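Local atomic coordinates of adenosylmethionine-8-amino-7-oxononanoate aminotransferase (Methanocaldococcus jannaschii, PDB entry 6ZHK), a protein that probably transfers the amino group of S-adenosyl-L-methionine to 8-amino-7-oxononanoate with pyridoxal 5'-phosphate as cofactor, a step of biotin biosynthesis. Residues A[426-431]-A[450-455]; A[417-422]-A[455-460]. All coordinates share one frame; numbering follows the deposited sequence.

Both contacts lie near the C-terminal end of the chain, on the same side of its centre, with their own centres about 8 Å apart. They share helix 447-463, with Asp455 ending one segment and beginning the next. Along the chain the order is 417-422, 426-431, 450-455 and 455-460. Interaction 2 therefore brackets interaction 1. Helix 415-425 runs directly into strand 428-429, so the helix packs on one part of helix 447-463 and the turn and strand that follow pack on an earlier part. A salt bridge from Lys426 to Glu459 ties the two contacts together. The chain continues from strand 428-429 to Arg431, a predicted substrate-binding residue that takes no part in the contact.

Interaction 1: residues A[426-431]-A[450-455]; sequences KGIYMR and IIYLCD
Tyr452 turns its CG to the side opposite the backbone N (chi1 -177°), and this swings the phenol across to the turn at Lys426. On the other side Ile428 has CG1 anti to the carbonyl carbon (chi1 -63°), with CD1 extended toward the helix. Tyr452 OH donates a hydrogen bond to the backbone O of Lys426 at 2.7 Å. The carbonyl oxygen sits at the edge of the ring, in its plane. The C=O...OH angle is 136°, and the hydroxyl is tilted from the carbonyl plane. The CB of Lys426 also lies 3.8 Å from the OH of Tyr452. The amine of Lys426 leads away and makes salt bridges with Glu459 and Glu463.

Ile428 touches two side chains of the helix. Its CD1 is 3.8 Å from CE2 of Tyr452, and the two side chains slide past each other in opposite directions. The same CD1 lies 3.9 Å from CD1 of Leu453. The CG2 of Ile428 meets that leucine methyl as well, and these two side chains cross at about a right angle. With an alanine in place of Ile428, the loss of CD1 and CG2 is likely to open a gap beside Leu453 and remove the CD1 contact to the ring of Tyr452.

Gly427, with positive phi, is the C-prime residue of a Schellman motif that ends helix 415-425. The backbone of Gly427 and Tyr429 bonds to Leu56, and this places strand 428-429 at the side of strand 54-57.

The contact thus has two chemical parts. Ile428 and Leu453 supply the buried apolar part, while the more exposed Tyr452 lends one polar bond to the backbone of the helix-ending turn and so joins that turn to helix 447-463.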
# COMPACT_ATOMS: atom_id res chain seq x y z
N LYS A 426 12.75 25.84 -18.75
CA LYS A 426 13.04 25.28 -20.06
C LYS A 426 12.06 24.16 -20.40
O LYS A 426 12.29 23.45 -21.36
CB LYS A 426 14.50 24.80 -20.13
CG LYS A 426 15.53 25.84 -19.71
CD LYS A 426 16.93 25.30 -19.54
CE LYS A 426 17.90 26.32 -19.00
NZ LYS A 426 17.90 27.49 -19.91
N GLY A 427 10.94 24.05 -19.66
CA GLY A 427 9.91 23.09 -20.06
C GLY A 427 10.27 21.64 -19.65
O GLY A 427 9.86 20.71 -20.33
N ILE A 428 11.03 21.48 -18.55
CA ILE A 428 11.43 20.17 -18.06
C ILE A 428 11.14 20.06 -16.57
O ILE A 428 11.52 20.94 -15.76
CB ILE A 428 12.93 19.91 -18.31
CG1 ILE A 428 13.26 19.89 -19.80
CG2 ILE A 428 13.36 18.61 -17.54
CD1 ILE A 428 14.77 19.99 -20.11
N TYR A 429 10.55 18.92 -16.15
CA TYR A 429 10.25 18.66 -14.77
C TYR A 429 11.30 17.66 -14.29
O TYR A 429 11.40 16.55 -14.84
CB TYR A 429 8.87 17.99 -14.59
CG TYR A 429 8.66 17.53 -13.16
CD1 TYR A 429 8.80 18.40 -12.09
CD2 TYR A 429 8.29 16.22 -12.90
CE1 TYR A 429 8.63 17.98 -10.76
CE2 TYR A 429 8.08 15.79 -11.60
CZ TYR A 429 8.25 16.67 -10.54
OH TYR A 429 8.13 16.12 -9.29
N MET A 430 12.08 18.06 -13.28
CA MET A 430 13.04 17.19 -12.66
C MET A 430 12.91 17.35 -11.15
O MET A 430 12.85 18.49 -10.67
CB MET A 430 14.44 17.61 -13.14
CG MET A 430 15.58 16.72 -12.61
SD MET A 430 16.15 17.04 -10.92
CE MET A 430 16.76 18.74 -10.94
N ARG A 431 12.81 16.22 -10.41
CA ARG A 431 12.86 16.25 -8.95
C ARG A 431 14.22 15.74 -8.47
O ARG A 431 14.57 14.60 -8.74
CB ARG A 431 11.77 15.39 -8.27
CG ARG A 431 11.78 15.53 -6.75
CD ARG A 431 10.64 14.73 -6.13
NE ARG A 431 10.69 14.68 -4.68
CZ ARG A 431 10.11 15.58 -3.87
NH1 ARG A 431 9.47 16.65 -4.36
NH2 ARG A 431 10.21 15.39 -2.58
N ILE A 450 16.00 13.57 -25.70
CA ILE A 450 17.21 13.31 -24.93
C ILE A 450 18.21 14.45 -25.16
O ILE A 450 18.87 14.89 -24.21
CB ILE A 450 17.81 11.95 -25.33
CG1 ILE A 450 17.04 10.78 -24.70
CG2 ILE A 450 19.25 11.87 -24.88
CD1 ILE A 450 17.31 9.43 -25.37
N ILE A 451 18.40 14.89 -26.42
CA ILE A 451 19.43 15.88 -26.74
C ILE A 451 19.00 17.21 -26.14
O ILE A 451 19.77 17.89 -25.50
CB ILE A 451 19.67 15.97 -28.26
CG1 ILE A 451 20.38 14.72 -28.82
CG2 ILE A 451 20.38 17.26 -28.65
CD1 ILE A 451 20.03 14.37 -30.28
N TYR A 452 17.71 17.51 -26.25
CA TYR A 452 17.15 18.70 -25.62
C TYR A 452 17.44 18.69 -24.12
O TYR A 452 17.84 19.69 -23.55
CB TYR A 452 15.65 18.85 -25.91
CG TYR A 452 15.10 20.11 -25.31
CD1 TYR A 452 15.32 21.35 -25.91
CD2 TYR A 452 14.34 20.09 -24.15
CE1 TYR A 452 14.89 22.53 -25.34
CE2 TYR A 452 13.85 21.26 -23.59
CZ TYR A 452 14.13 22.49 -24.19
OH TYR A 452 13.67 23.67 -23.65
N LEU A 453 17.09 17.59 -23.44
CA LEU A 453 17.23 17.47 -22.00
C LEU A 453 18.66 17.70 -21.52
O LEU A 453 18.86 18.38 -20.53
CB LEU A 453 16.77 16.06 -21.58
CG LEU A 453 17.08 15.64 -20.13
CD1 LEU A 453 16.27 16.51 -19.14
CD2 LEU A 453 16.65 14.19 -19.96
N CYS A 454 19.63 17.09 -22.19
CA CYS A 454 21.00 17.20 -21.74
C CYS A 454 21.58 18.60 -22.01
O CYS A 454 22.33 19.14 -21.19
CB CYS A 454 21.80 16.10 -22.44
SG CYS A 454 21.35 14.41 -21.88
N ASP A 455 21.22 19.21 -23.17
CA ASP A 455 21.62 20.59 -23.45
C ASP A 455 20.96 21.52 -22.43
O ASP A 455 21.58 22.45 -21.94
CB ASP A 455 21.15 21.04 -24.84
CG ASP A 455 22.01 20.55 -25.99
OD1 ASP A 455 23.14 20.10 -25.75
OD2 ASP A 455 21.53 20.61 -27.12

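Interaction 2: residues A[417-422]-A[455-460]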
# COMPACT_ATOMS: atom_id res chain seq x y z
N TYR A 417 17.35 21.61 -6.20
CA TYR A 417 16.14 22.39 -6.50
C TYR A 417 16.46 23.71 -7.23
O TYR A 417 15.69 24.18 -8.07
CB TYR A 417 15.34 22.66 -5.21
CG TYR A 417 14.54 21.46 -4.72
CD1 TYR A 417 13.48 20.96 -5.47
CD2 TYR A 417 14.80 20.91 -3.48
CE1 TYR A 417 12.71 19.88 -5.03
CE2 TYR A 417 14.09 19.79 -3.05
CZ TYR A 417 13.04 19.29 -3.81
OH TYR A 417 12.36 18.23 -3.31
N ARG A 418 17.63 24.27 -6.96
CA ARG A 418 18.01 25.46 -7.75
C ARG A 418 18.12 25.12 -9.24
O ARG A 418 17.67 25.86 -10.14
CB ARG A 418 19.30 26.04 -7.16
CG ARG A 418 19.05 26.86 -5.91
CD ARG A 418 20.38 27.23 -5.28
NE ARG A 418 20.11 27.59 -3.91
CZ ARG A 418 20.31 28.79 -3.38
NH1 ARG A 418 20.81 29.77 -4.11
NH2 ARG A 418 20.03 29.00 -2.10
N VAL A 419 18.73 23.97 -9.52
CA VAL A 419 18.81 23.48 -10.87
C VAL A 419 17.42 23.15 -11.41
O VAL A 419 17.09 23.48 -12.55
CB VAL A 419 19.85 22.34 -11.00
CG1 VAL A 419 19.87 21.81 -12.43
CG2 VAL A 419 21.25 22.86 -10.67
N ALA A 420 16.58 22.47 -10.60
CA ALA A 420 15.21 22.14 -11.03
C ALA A 420 14.44 23.40 -11.46
O ALA A 420 13.66 23.35 -12.42
CB ALA A 420 14.49 21.44 -9.88
N GLU A 421 14.64 24.53 -10.76
CA GLU A 421 13.91 25.77 -11.08
C GLU A 421 14.22 26.24 -12.50
O GLU A 421 13.32 26.60 -13.28
CB GLU A 421 14.20 26.86 -10.06
CG GLU A 421 13.26 26.87 -8.87
CD GLU A 421 13.42 28.16 -8.08
OE1 GLU A 421 12.43 28.62 -7.46
OE2 GLU A 421 14.54 28.74 -8.13
N LYS A 422 15.51 26.21 -12.87
CA LYS A 422 15.95 26.59 -14.21
C LYS A 422 15.46 25.60 -15.25
O LYS A 422 15.13 25.97 -16.36
CB LYS A 422 17.48 26.73 -14.31
CG LYS A 422 18.14 27.72 -13.35
CD LYS A 422 17.61 29.18 -13.53
CE LYS A 422 18.20 30.12 -12.49
NZ LYS A 422 17.77 31.51 -12.70
N ASP A 455 21.22 19.21 -23.17
CA ASP A 455 21.62 20.59 -23.45
C ASP A 455 20.96 21.52 -22.43
O ASP A 455 21.58 22.45 -21.94
CB ASP A 455 21.15 21.04 -24.84
CG ASP A 455 22.01 20.55 -25.99
OD1 ASP A 455 23.14 20.10 -25.75
OD2 ASP A 455 21.53 20.61 -27.12
N ALA A 456 19.68 21.29 -22.08
CA ALA A 456 19.06 22.17 -21.10
C ALA A 456 19.69 21.99 -19.71
O ALA A 456 19.76 22.95 -18.93
CB ALA A 456 17.57 21.89 -21.00
N LEU A 457 20.10 20.75 -19.39
CA LEU A 457 20.70 20.55 -18.06
C LEU A 457 22.05 21.28 -17.96
O LEU A 457 22.39 21.89 -16.93
CB LEU A 457 20.82 19.04 -17.81
CG LEU A 457 21.29 18.60 -16.42
CD1 LEU A 457 20.41 19.16 -15.30
CD2 LEU A 457 21.38 17.09 -16.32
N TYR A 458 22.81 21.19 -19.04
CA TYR A 458 24.08 21.90 -19.15
C TYR A 458 23.91 23.40 -18.87
O TYR A 458 24.58 23.96 -18.01
CB TYR A 458 24.70 21.60 -20.52
CG TYR A 458 26.04 22.28 -20.78
CD1 TYR A 458 26.15 23.57 -21.28
CD2 TYR A 458 27.22 21.58 -20.55
CE1 TYR A 458 27.39 24.15 -21.53
CE2 TYR A 458 28.47 22.13 -20.80
CZ TYR A 458 28.56 23.43 -21.28
OH TYR A 458 29.82 23.93 -21.52
N GLU A 459 22.96 24.04 -19.52
CA GLU A 459 22.66 25.45 -19.33
C GLU A 459 22.05 25.70 -17.95
O GLU A 459 22.32 26.72 -17.32
CB GLU A 459 21.55 25.88 -20.30
CG GLU A 459 21.93 25.89 -21.76
CD GLU A 459 20.74 26.17 -22.66
OE1 GLU A 459 19.61 26.44 -22.14
OE2 GLU A 459 20.93 26.18 -23.89
N ALA A 460 21.19 24.79 -17.45
CA ALA A 460 20.52 25.02 -16.18
C ALA A 460 21.55 25.05 -15.05
O ALA A 460 21.40 25.84 -14.10
CB ALA A 460 19.46 23.94 -15.98
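Val419 lays its CG1 methyl against the end of Leu457, 3.9 Å from CD1 of that leucine. The two side chains cross at about a right angle. At chi1 177° CG1 of Val419 lies opposite the backbone N, which turns this branch toward helix 447-463. The same methyl is 4.2 Å from CB of Ala460, so one methyl touches both Leu457 and Ala460.

One turn further on, Lys422 and Ala460 bring the backbones close, with their CA atoms 5.2 Å apart. CB of Lys422 is 3.8 Å from CB of Ala460. The small alanine permits this approach. Only the root of the lysine takes part: CG of Lys422 lies 3.8 Å from the backbone O of Ala460, and the rest of the chain leads away.

No hydrogen bond crosses the contact. Leu423 of helix 415-425 also packs on Ala456, Leu457 and Ala460. Val419 and Leu457 both pack on Ile437 of strand 436-439.

The helix axes approach to 9.3 Å, with an angle of 122° between their directions. This is an apolar helix-helix crossing over β-strands, consistent with the α/β C-terminal small domain of class-III, fold-type I aminotransferases.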